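Local coordinates for protein nicotinate phosphoribosyltransferase (Vibrio cholerae, PDB 4HL7) that probably catalyses ATP-dependent transfer of phosphoribose from phosphoribosyl diphosphate to nicotinate, giving nicotinate ribonucleotide for NAD biosynthesis, at residues K161-Q166 and T354-N359; L155-L160 and Q195-A200; V242-S247 and P400-N405. One frame throughout, in Å; residues are numbered along the deposited sequence.

Interaction 1 of 3, residues K161-Q166 and T354-N359; sequences KTKLDQ and TNDLAN
The flat carboxylate of D356 takes a donor at each end: the ammonium group of K163 meets OD1 and the backbone N of A358 meets OD2. Each comes from the anti side of its oxygen, and both stand on the same side of the carboxylate plane, K163 NZ by 28° and A358 N by 35°. The salt bridge K163 NZ–D356 OD1 is 2.8 Å long. The bond from A358 N to D356 OD2, also 2.8 Å, closes an Asx turn; A358, its last residue, and N359 both have left-handed backbone conformations. With CG anti to its own backbone N (chi1 -180°), the D356 carboxylate faces back toward helix 155-174, where the lysine comes to meet it from the opposite direction. K163 does not run straight: its chain kinks at chi3, bringing NZ round to OD1 while CD stays 4.0 Å from D356 OD1. Another flat group, the amide of Q166, is bound within its own helix. Its NE2 donates to T162 O at 3.2 Å, reaching the carbonyl from the face opposite to that used by the backbone N of Q166. NZ of K163 has a second partner in F352, whose carbonyl oxygen it binds and with whose ring it makes a cation-pi contact. L357 and A358 also pack against helix 155-174, through P156 and V159. One ammonium group is thus shared between an anion, a backbone carbonyl and an aromatic ring, an environment likely to favour its positive charge. With one carboxylate oxygen bound by the lysine and the other by its own turn, D356 is held at both ends, and the charge pair ties the loop after helix 351-354 to the flank of helix 155-174.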
loop_
_atom_site.group_PDB
_atom_site.type_symbol
_atom_site.label_atom_id
_atom_site.label_comp_id
_atom_site.label_asym_id
_atom_site.label_seq_id
_atom_site.Cartn_x
_atom_site.Cartn_y
_atom_site.Cartn_z
ATOM N N LYS A 161 4.430 -13.436 19.141
ATOM C CA LYS A 161 3.697 -14.070 20.255
ATOM C C LYS A 161 3.673 -13.178 21.512
ATOM O O LYS A 161 2.625 -13.021 22.153
ATOM C CB LYS A 161 4.269 -15.457 20.537
ATOM C CG LYS A 161 3.817 -16.495 19.498
ATOM C CD LYS A 161 4.649 -17.762 19.618
ATOM C CE LYS A 161 4.364 -18.771 18.498
ATOM N NZ LYS A 161 4.993 -20.057 18.952
ATOM N N THR A 162 4.811 -12.546 21.814
ATOM C CA THR A 162 4.930 -11.643 22.955
ATOM C C THR A 162 4.013 -10.419 22.769
ATOM O O THR A 162 3.367 -9.988 23.706
ATOM C CB THR A 162 6.362 -11.144 23.127
ATOM O OG1 THR A 162 7.235 -12.271 23.298
ATOM C CG2 THR A 162 6.461 -10.299 24.373
ATOM N N LYS A 163 3.991 -9.840 21.569
ATOM C CA LYS A 163 3.104 -8.712 21.300
ATOM C C LYS A 163 1.632 -9.140 21.426
ATOM O O LYS A 163 0.775 -8.391 21.960
ATOM C CB LYS A 163 3.347 -8.118 19.875
ATOM C CG LYS A 163 4.746 -7.557 19.739
ATOM C CD LYS A 163 5.068 -6.788 18.453
ATOM C CE LYS A 163 4.975 -7.599 17.207
ATOM N NZ LYS A 163 5.561 -6.705 16.083
ATOM N N LEU A 164 1.314 -10.311 20.894
ATOM C CA LEU A 164 -0.073 -10.772 20.990
ATOM C C LEU A 164 -0.545 -11.018 22.450
ATOM O O LEU A 164 -1.666 -10.626 22.801
ATOM C CB LEU A 164 -0.306 -12.011 20.134
ATOM C CG LEU A 164 -0.246 -11.766 18.623
ATOM C CD1 LEU A 164 -0.293 -13.121 17.952
ATOM C CD2 LEU A 164 -1.373 -10.842 18.125
ATOM N N ASP A 165 0.296 -11.638 23.282
ATOM C CA ASP A 165 0.047 -11.706 24.735
ATOM C C ASP A 165 -0.271 -10.334 25.322
ATOM O O ASP A 165 -1.256 -10.190 26.032
ATOM C CB ASP A 165 1.248 -12.250 25.493
ATOM C CG ASP A 165 1.506 -13.690 25.229
ATOM O OD1 ASP A 165 2.570 -14.138 25.682
ATOM O OD2 ASP A 165 0.673 -14.380 24.564
ATOM N N GLN A 166 0.562 -9.327 25.036
ATOM C CA GLN A 166 0.371 -7.999 25.639
ATOM C C GLN A 166 -0.828 -7.264 25.112
ATOM O O GLN A 166 -1.512 -6.514 25.840
ATOM C CB GLN A 166 1.646 -7.140 25.535
ATOM C CG GLN A 166 2.730 -7.771 26.375
ATOM C CD GLN A 166 4.108 -7.145 26.243
ATOM O OE1 GLN A 166 4.427 -6.166 26.919
ATOM N NE2 GLN A 166 4.944 -7.751 25.434
ATOM N N THR A 354 4.991 -7.937 9.730
ATOM C CA THR A 354 5.772 -8.855 8.854
ATOM C C THR A 354 7.248 -8.559 8.750
ATOM O O THR A 354 7.999 -9.270 8.027
ATOM C CB THR A 354 5.172 -8.879 7.425
ATOM O OG1 THR A 354 5.279 -7.583 6.838
ATOM C CG2 THR A 354 3.720 -9.357 7.434
ATOM N N ASN A 355 7.720 -7.546 9.479
ATOM C CA ASN A 355 9.148 -7.243 9.442
ATOM C C ASN A 355 9.622 -6.569 10.721
ATOM O O ASN A 355 10.144 -5.453 10.699
ATOM C CB ASN A 355 9.432 -6.337 8.233
ATOM C CG ASN A 355 10.875 -6.461 7.751
ATOM O OD1 ASN A 355 11.741 -6.944 8.462
ATOM N ND2 ASN A 355 11.127 -6.014 6.551
ATOM N N ASP A 356 9.470 -7.280 11.819
ATOM C CA ASP A 356 9.822 -6.739 13.122
ATOM C C ASP A 356 10.611 -7.824 13.868
ATOM O O ASP A 356 10.087 -8.905 14.151
ATOM C CB ASP A 356 8.555 -6.344 13.901
ATOM C CG ASP A 356 8.900 -5.747 15.303
ATOM O OD1 ASP A 356 7.980 -5.363 16.079
ATOM O OD2 ASP A 356 10.118 -5.652 15.580
ATOM N N LEU A 357 11.880 -7.533 14.167
ATOM C CA LEU A 357 12.743 -8.494 14.891
ATOM C C LEU A 357 13.103 -7.919 16.259
ATOM O O LEU A 357 14.047 -8.377 16.920
ATOM C CB LEU A 357 14.047 -8.794 14.106
ATOM C CG LEU A 357 13.801 -9.447 12.736
ATOM C CD1 LEU A 357 15.123 -9.796 12.065
ATOM C CD2 LEU A 357 12.986 -10.700 12.980
ATOM N N ALA A 358 12.318 -6.937 16.675
ATOM C CA ALA A 358 12.490 -6.311 17.980
ATOM C C ALA A 358 13.962 -5.865 18.175
ATOM O O ALA A 358 14.547 -6.096 19.205
ATOM C CB ALA A 358 12.034 -7.265 19.100
ATOM N N ASN A 359 14.543 -5.232 17.166
ATOM C CA ASN A 359 15.859 -4.625 17.308
ATOM C C ASN A 359 16.966 -5.647 17.478
ATOM O O ASN A 359 18.030 -5.325 17.976
ATOM C CB ASN A 359 15.905 -3.639 18.505
ATOM C CG ASN A 359 14.963 -2.466 18.324
ATOM O OD1 ASN A 359 14.673 -2.055 17.198
ATOM N ND2 ASN A 359 14.479 -1.916 19.440
#

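Interaction 2 of 3, residues L155-L160 and Q195-A200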
loop_
_atom_site.group_PDB
_atom_site.type_symbol
_atom_site.label_atom_id
_atom_site.label_comp_id
_atom_site.label_asym_id
_atom_site.label_seq_id
_atom_site.Cartn_x
_atom_site.Cartn_y
_atom_site.Cartn_z
ATOM N N LEU A 155 12.764 -16.506 15.799
ATOM C CA LEU A 155 12.633 -15.129 16.332
ATOM C C LEU A 155 11.386 -14.368 15.882
ATOM O O LEU A 155 10.709 -13.790 16.703
ATOM C CB LEU A 155 13.888 -14.295 16.052
ATOM C CG LEU A 155 13.877 -12.888 16.683
ATOM C CD1 LEU A 155 13.717 -12.950 18.211
ATOM C CD2 LEU A 155 15.178 -12.198 16.351
ATOM N N PRO A 156 11.072 -14.348 14.554
ATOM C CA PRO A 156 9.936 -13.533 14.182
ATOM C C PRO A 156 8.658 -13.971 14.892
ATOM O O PRO A 156 7.896 -13.118 15.361
ATOM C CB PRO A 156 9.826 -13.728 12.642
ATOM C CG PRO A 156 11.193 -14.186 12.234
ATOM C CD PRO A 156 11.756 -14.944 13.396
ATOM N N LEU A 157 8.428 -15.279 15.041
ATOM C CA LEU A 157 7.202 -15.680 15.723
ATOM C C LEU A 157 7.277 -15.468 17.254
ATOM O O LEU A 157 6.237 -15.190 17.881
ATOM C CB LEU A 157 6.808 -17.122 15.393
ATOM C CG LEU A 157 6.142 -17.375 14.042
ATOM C CD1 LEU A 157 5.860 -18.882 13.917
ATOM C CD2 LEU A 157 4.868 -16.537 13.883
ATOM N N LYS A 158 8.468 -15.556 17.837
ATOM C CA LYS A 158 8.593 -15.294 19.296
ATOM C C LYS A 158 8.182 -13.854 19.538
ATOM O O LYS A 158 7.512 -13.536 20.529
ATOM C CB LYS A 158 10.030 -15.535 19.854
ATOM C CG LYS A 158 10.372 -17.004 20.155
ATOM C CD LYS A 158 11.684 -17.170 20.938
ATOM N N VAL A 159 8.625 -12.967 18.648
ATOM C CA VAL A 159 8.380 -11.533 18.814
ATOM C C VAL A 159 6.884 -11.290 18.691
ATOM O O VAL A 159 6.275 -10.527 19.477
ATOM C CB VAL A 159 9.124 -10.685 17.738
ATOM C CG1 VAL A 159 8.598 -9.247 17.734
ATOM C CG2 VAL A 159 10.623 -10.716 17.987
ATOM N N LEU A 160 6.276 -11.917 17.685
ATOM C CA LEU A 160 4.836 -11.699 17.475
ATOM C C LEU A 160 4.038 -12.252 18.669
ATOM O O LEU A 160 3.088 -11.618 19.155
ATOM C CB LEU A 160 4.372 -12.339 16.185
ATOM C CG LEU A 160 2.873 -12.188 15.891
ATOM C CD1 LEU A 160 2.387 -10.727 15.826
ATOM C CD2 LEU A 160 2.564 -12.900 14.560
ATOM N N GLN A 195 5.983 -13.795 6.401
ATOM C CA GLN A 195 4.594 -13.317 6.314
ATOM C C GLN A 195 3.640 -14.491 6.454
ATOM O O GLN A 195 2.571 -14.361 7.076
ATOM C CB GLN A 195 4.291 -12.622 4.980
ATOM C CG GLN A 195 2.864 -12.009 4.920
ATOM C CD GLN A 195 2.593 -11.270 3.632
ATOM O OE1 GLN A 195 3.293 -11.469 2.645
ATOM N NE2 GLN A 195 1.577 -10.392 3.637
ATOM N N ARG A 196 3.973 -15.589 5.768
ATOM C CA ARG A 196 3.115 -16.786 5.810
ATOM C C ARG A 196 2.882 -17.225 7.279
ATOM O O ARG A 196 1.734 -17.395 7.708
ATOM C CB ARG A 196 3.697 -17.919 4.970
ATOM C CG ARG A 196 2.771 -19.151 4.871
ATOM C CD ARG A 196 3.188 -20.211 5.886
ATOM N NE ARG A 196 2.084 -21.129 6.159
ATOM C CZ ARG A 196 1.891 -21.742 7.331
ATOM N NH1 ARG A 196 0.860 -22.559 7.485
ATOM N NH2 ARG A 196 2.721 -21.525 8.353
ATOM N N ASP A 197 3.959 -17.347 8.042
ATOM C CA ASP A 197 3.881 -17.802 9.442
ATOM C C ASP A 197 3.154 -16.786 10.327
ATOM O O ASP A 197 2.469 -17.154 11.286
ATOM C CB ASP A 197 5.268 -17.979 10.005
ATOM C CG ASP A 197 5.970 -19.220 9.470
ATOM O OD1 ASP A 197 5.300 -20.073 8.869
ATOM O OD2 ASP A 197 7.208 -19.285 9.587
ATOM N N VAL A 198 3.393 -15.502 10.059
ATOM C CA VAL A 198 2.738 -14.434 10.782
ATOM C C VAL A 198 1.232 -14.495 10.608
ATOM O O VAL A 198 0.483 -14.430 11.596
ATOM C CB VAL A 198 3.315 -13.038 10.397
ATOM C CG1 VAL A 198 2.351 -11.923 10.819
ATOM C CG2 VAL A 198 4.721 -12.912 11.017
ATOM N N LEU A 199 0.784 -14.692 9.379
ATOM C CA LEU A 199 -0.640 -14.790 9.142
ATOM C C LEU A 199 -1.220 -16.072 9.807
ATOM O O LEU A 199 -2.289 -16.025 10.418
ATOM C CB LEU A 199 -0.963 -14.718 7.607
ATOM C CG LEU A 199 -0.914 -13.286 7.039
ATOM C CD1 LEU A 199 -0.933 -13.344 5.528
ATOM C CD2 LEU A 199 -2.174 -12.586 7.508
ATOM N N ALA A 200 -0.517 -17.212 9.673
ATOM C CA ALA A 200 -0.917 -18.460 10.328
ATOM C C ALA A 200 -1.108 -18.243 11.837
ATOM O O ALA A 200 -2.073 -18.726 12.432
ATOM C CB ALA A 200 0.111 -19.565 10.074
#
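L157 lays its forked end across D197, the two side chains meeting at about a right angle. CD1 rests on the methylene, 4.1 Å from D197 CB, while the other branch turns to the backbone, with L157 CD2 3.6 Å from D197 O. The leucine starts out along the side of its helix, and only its end closes in. With CG anti to its carbonyl carbon (chi1 -78°), the fork is carried to the neighbouring helix. One turn later L160 takes over, its first bond directed toward helix 192-205. Its CD2 reaches V198 CG1 at 3.9 Å and V198 CG2 at 4.1 Å, so a single leucine methyl spans both valine branches. No hydrogen bond joins the two segments. Polar bonding instead runs along helix 192-205, where R196 NH2 holds D197 OD1 at 3.0 Å in the plane of the guanidinium, and A200 CB sits over one face of that group, toward its rim. This salt bridge engages the carboxylate of D197, whereas L157 uses its aliphatic root. Beyond the two segments, P156 packs on V194, and L157 and L160 both touch C201, so the seam continues along helix 192-205 in either direction. The axes of 155-160 and 195-200 approach to 10.1 Å and run in nearly the same sense, at -31°. Strand 181-183 of the parallel sheet lies between the two helices in sequence. Similarly directed neighbouring helices linked through a strand of the parallel sheet are characteristic of the outer layer of an alpha/beta barrel, consistent with the TIM-barrel relationship of this family.

Interaction 3 of 3, residues V242-S247 and P400-N405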
loop_
_atom_site.group_PDB
_atom_site.type_symbol
_atom_site.label_atom_id
_atom_site.label_comp_id
_atom_site.label_asym_id
_atom_site.label_seq_id
_atom_site.Cartn_x
_atom_site.Cartn_y
_atom_site.Cartn_z
ATOM N N VAL A 242 -7.644 14.188 -16.406
ATOM C CA VAL A 242 -8.680 15.255 -16.475
ATOM C C VAL A 242 -8.047 16.551 -16.009
ATOM O O VAL A 242 -6.873 16.586 -15.733
ATOM C CB VAL A 242 -9.918 14.898 -15.575
ATOM C CG1 VAL A 242 -10.539 13.586 -16.133
ATOM C CG2 VAL A 242 -9.551 14.656 -14.064
ATOM N N ASN A 243 -8.846 17.624 -15.831
ATOM C CA ASN A 243 -8.230 18.798 -15.309
ATOM C C ASN A 243 -7.782 18.563 -13.876
ATOM O O ASN A 243 -8.424 17.831 -13.144
ATOM C CB ASN A 243 -9.181 20.027 -15.362
ATOM C CG ASN A 243 -8.436 21.301 -15.016
ATOM O OD1 ASN A 243 -8.462 21.752 -13.839
ATOM N ND2 ASN A 243 -7.658 21.824 -16.006
ATOM N N GLU A 244 -6.638 19.135 -13.479
ATOM C CA GLU A 244 -6.123 18.860 -12.095
ATOM C C GLU A 244 -7.187 19.115 -10.988
ATOM O O GLU A 244 -7.314 18.361 -10.035
ATOM C CB GLU A 244 -4.884 19.748 -11.797
ATOM C CG GLU A 244 -3.578 19.258 -12.456
ATOM C CD GLU A 244 -3.362 19.924 -13.822
ATOM O OE1 GLU A 244 -4.388 20.162 -14.532
ATOM O OE2 GLU A 244 -2.194 20.234 -14.191
ATOM N N ARG A 245 -7.938 20.199 -11.137
ATOM C CA ARG A 245 -8.890 20.498 -10.079
ATOM C C ARG A 245 -10.021 19.443 -9.957
ATOM O O ARG A 245 -10.637 19.336 -8.873
ATOM C CB ARG A 245 -9.490 21.924 -10.329
ATOM C CG ARG A 245 -10.564 22.313 -9.335
ATOM C CD ARG A 245 -10.025 22.468 -7.932
ATOM N NE ARG A 245 -11.132 22.826 -7.018
ATOM C CZ ARG A 245 -12.041 21.974 -6.533
ATOM N NH1 ARG A 245 -12.022 20.678 -6.797
ATOM N NH2 ARG A 245 -13.003 22.447 -5.729
ATOM N N ASP A 246 -10.337 18.734 -11.052
ATOM C CA ASP A 246 -11.370 17.714 -11.051
ATOM C C ASP A 246 -10.831 16.342 -10.735
ATOM O O ASP A 246 -11.597 15.381 -10.617
ATOM C CB ASP A 246 -12.032 17.649 -12.468
ATOM C CG ASP A 246 -12.731 18.917 -12.824
ATOM O OD1 ASP A 246 -13.378 19.499 -11.915
ATOM O OD2 ASP A 246 -12.600 19.347 -13.993
ATOM N N SER A 247 -9.504 16.219 -10.627
ATOM C CA SER A 247 -8.840 14.913 -10.588
ATOM C C SER A 247 -9.329 13.976 -9.454
ATOM O O SER A 247 -9.633 12.805 -9.687
ATOM C CB SER A 247 -7.332 15.112 -10.493
ATOM O OG SER A 247 -6.964 15.780 -9.298
ATOM N N PRO A 400 8.695 20.818 -10.241
ATOM C CA PRO A 400 8.221 21.694 -9.157
ATOM C C PRO A 400 7.158 22.733 -9.630
ATOM O O PRO A 400 6.337 23.208 -8.821
ATOM C CB PRO A 400 9.500 22.417 -8.706
ATOM C CG PRO A 400 10.422 22.352 -9.881
ATOM C CD PRO A 400 10.143 20.973 -10.484
ATOM N N ILE A 401 7.182 23.075 -10.910
ATOM C CA ILE A 401 6.134 23.997 -11.473
ATOM C C ILE A 401 4.781 23.311 -11.477
ATOM O O ILE A 401 3.750 23.902 -11.116
ATOM C CB ILE A 401 6.495 24.505 -12.880
ATOM C CG1 ILE A 401 7.843 25.213 -12.863
ATOM C CG2 ILE A 401 5.354 25.362 -13.476
ATOM C CD1 ILE A 401 8.390 25.713 -14.224
ATOM N N PHE A 402 4.726 22.091 -11.942
ATOM C CA PHE A 402 3.481 21.302 -11.795
ATOM C C PHE A 402 2.939 21.265 -10.353
ATOM O O PHE A 402 1.717 21.462 -10.096
ATOM C CB PHE A 402 3.642 19.883 -12.343
ATOM C CG PHE A 402 2.418 19.067 -12.239
ATOM C CD1 PHE A 402 1.471 19.061 -13.302
ATOM C CD2 PHE A 402 2.155 18.319 -11.105
ATOM C CE1 PHE A 402 0.268 18.320 -13.153
ATOM C CE2 PHE A 402 0.963 17.572 -10.964
ATOM C CZ PHE A 402 0.032 17.578 -12.008
ATOM N N LEU A 403 3.826 20.985 -9.403
ATOM C CA LEU A 403 3.370 20.854 -8.027
ATOM C C LEU A 403 2.845 22.202 -7.513
ATOM O O LEU A 403 1.778 22.238 -6.824
ATOM C CB LEU A 403 4.529 20.341 -7.146
ATOM C CG LEU A 403 4.181 20.255 -5.661
ATOM C CD1 LEU A 403 2.950 19.379 -5.352
ATOM C CD2 LEU A 403 5.396 19.785 -4.826
ATOM N N ALA A 404 3.555 23.283 -7.845
ATOM C CA ALA A 404 3.146 24.641 -7.425
ATOM C C ALA A 404 1.739 24.973 -8.029
ATOM O O ALA A 404 0.823 25.452 -7.321
ATOM C CB ALA A 404 4.180 25.701 -7.800
ATOM N N ASN A 405 1.568 24.684 -9.313
ATOM C CA ASN A 405 0.253 24.885 -9.917
ATOM C C ASN A 405 -0.873 24.049 -9.283
ATOM O O ASN A 405 -1.987 24.537 -9.042
ATOM C CB ASN A 405 0.343 24.569 -11.420
ATOM C CG ASN A 405 -0.936 24.878 -12.122
ATOM O OD1 ASN A 405 -1.303 26.054 -12.276
ATOM N ND2 ASN A 405 -1.625 23.862 -12.518
HETATM O O HOH W 1 -0.650 21.185 -11.875
#
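E244 bends sharply at chi2 (93°), bringing its carboxylate up to the ring of F402, which comes from the opposite direction. OE2 comes to 3.3 Å from F402 CE1 in an oblique approach, the carboxylate and ring planes lying only 21° apart, while E244 CG stays 4.0 Å from F402 CZ. F402 has CG anti to its backbone N (chi1 -179°), which carries the ring from the side of its helix to the glutamate. A water completes the link: it donates to E244 OE2 at 2.9 Å and to F402 O, accepts from N405 ND2, and lies over one face of the ring toward its rim. N405 therefore reaches E244 through water, the amide's OD1 being bound to R409. On the other side, N243 OD1 accepts from R245 N in an Asx turn, and E244 O accepts from both the hydroxyl and the backbone N of S247, fixing the turn that carries the bent glutamate. The contact lies at the surface, where the link between helices 232-241 and 247-258 meets the start of helix 400-409. F402 also touches Q239 of helix 232-241, while P400, I401 and A404 pack on helix 416-427.

In the fold
Interactions 1 and 2 form one neighbourhood: their centres are 8 Å apart, both use helix 155-174, and they touch directly, as where T354 packs on Q195. Interaction 3 lies on the opposite side of the chain's centre, its own centre about 42 Å from interaction 1 and 43 Å from interaction 2. Along the sequence interaction 2 closes before interaction 3 opens, whereas interaction 1 alternates with both. Helix 155-174 is thus held by helix 192-205, close in sequence, and by a loop nearly two hundred residues later. Far away, interaction 3 joins helix 400-409, the last but one of the chain, to the turn following helix 232-241, which begins at H232, the predicted autophosphorylation site, unmodified here.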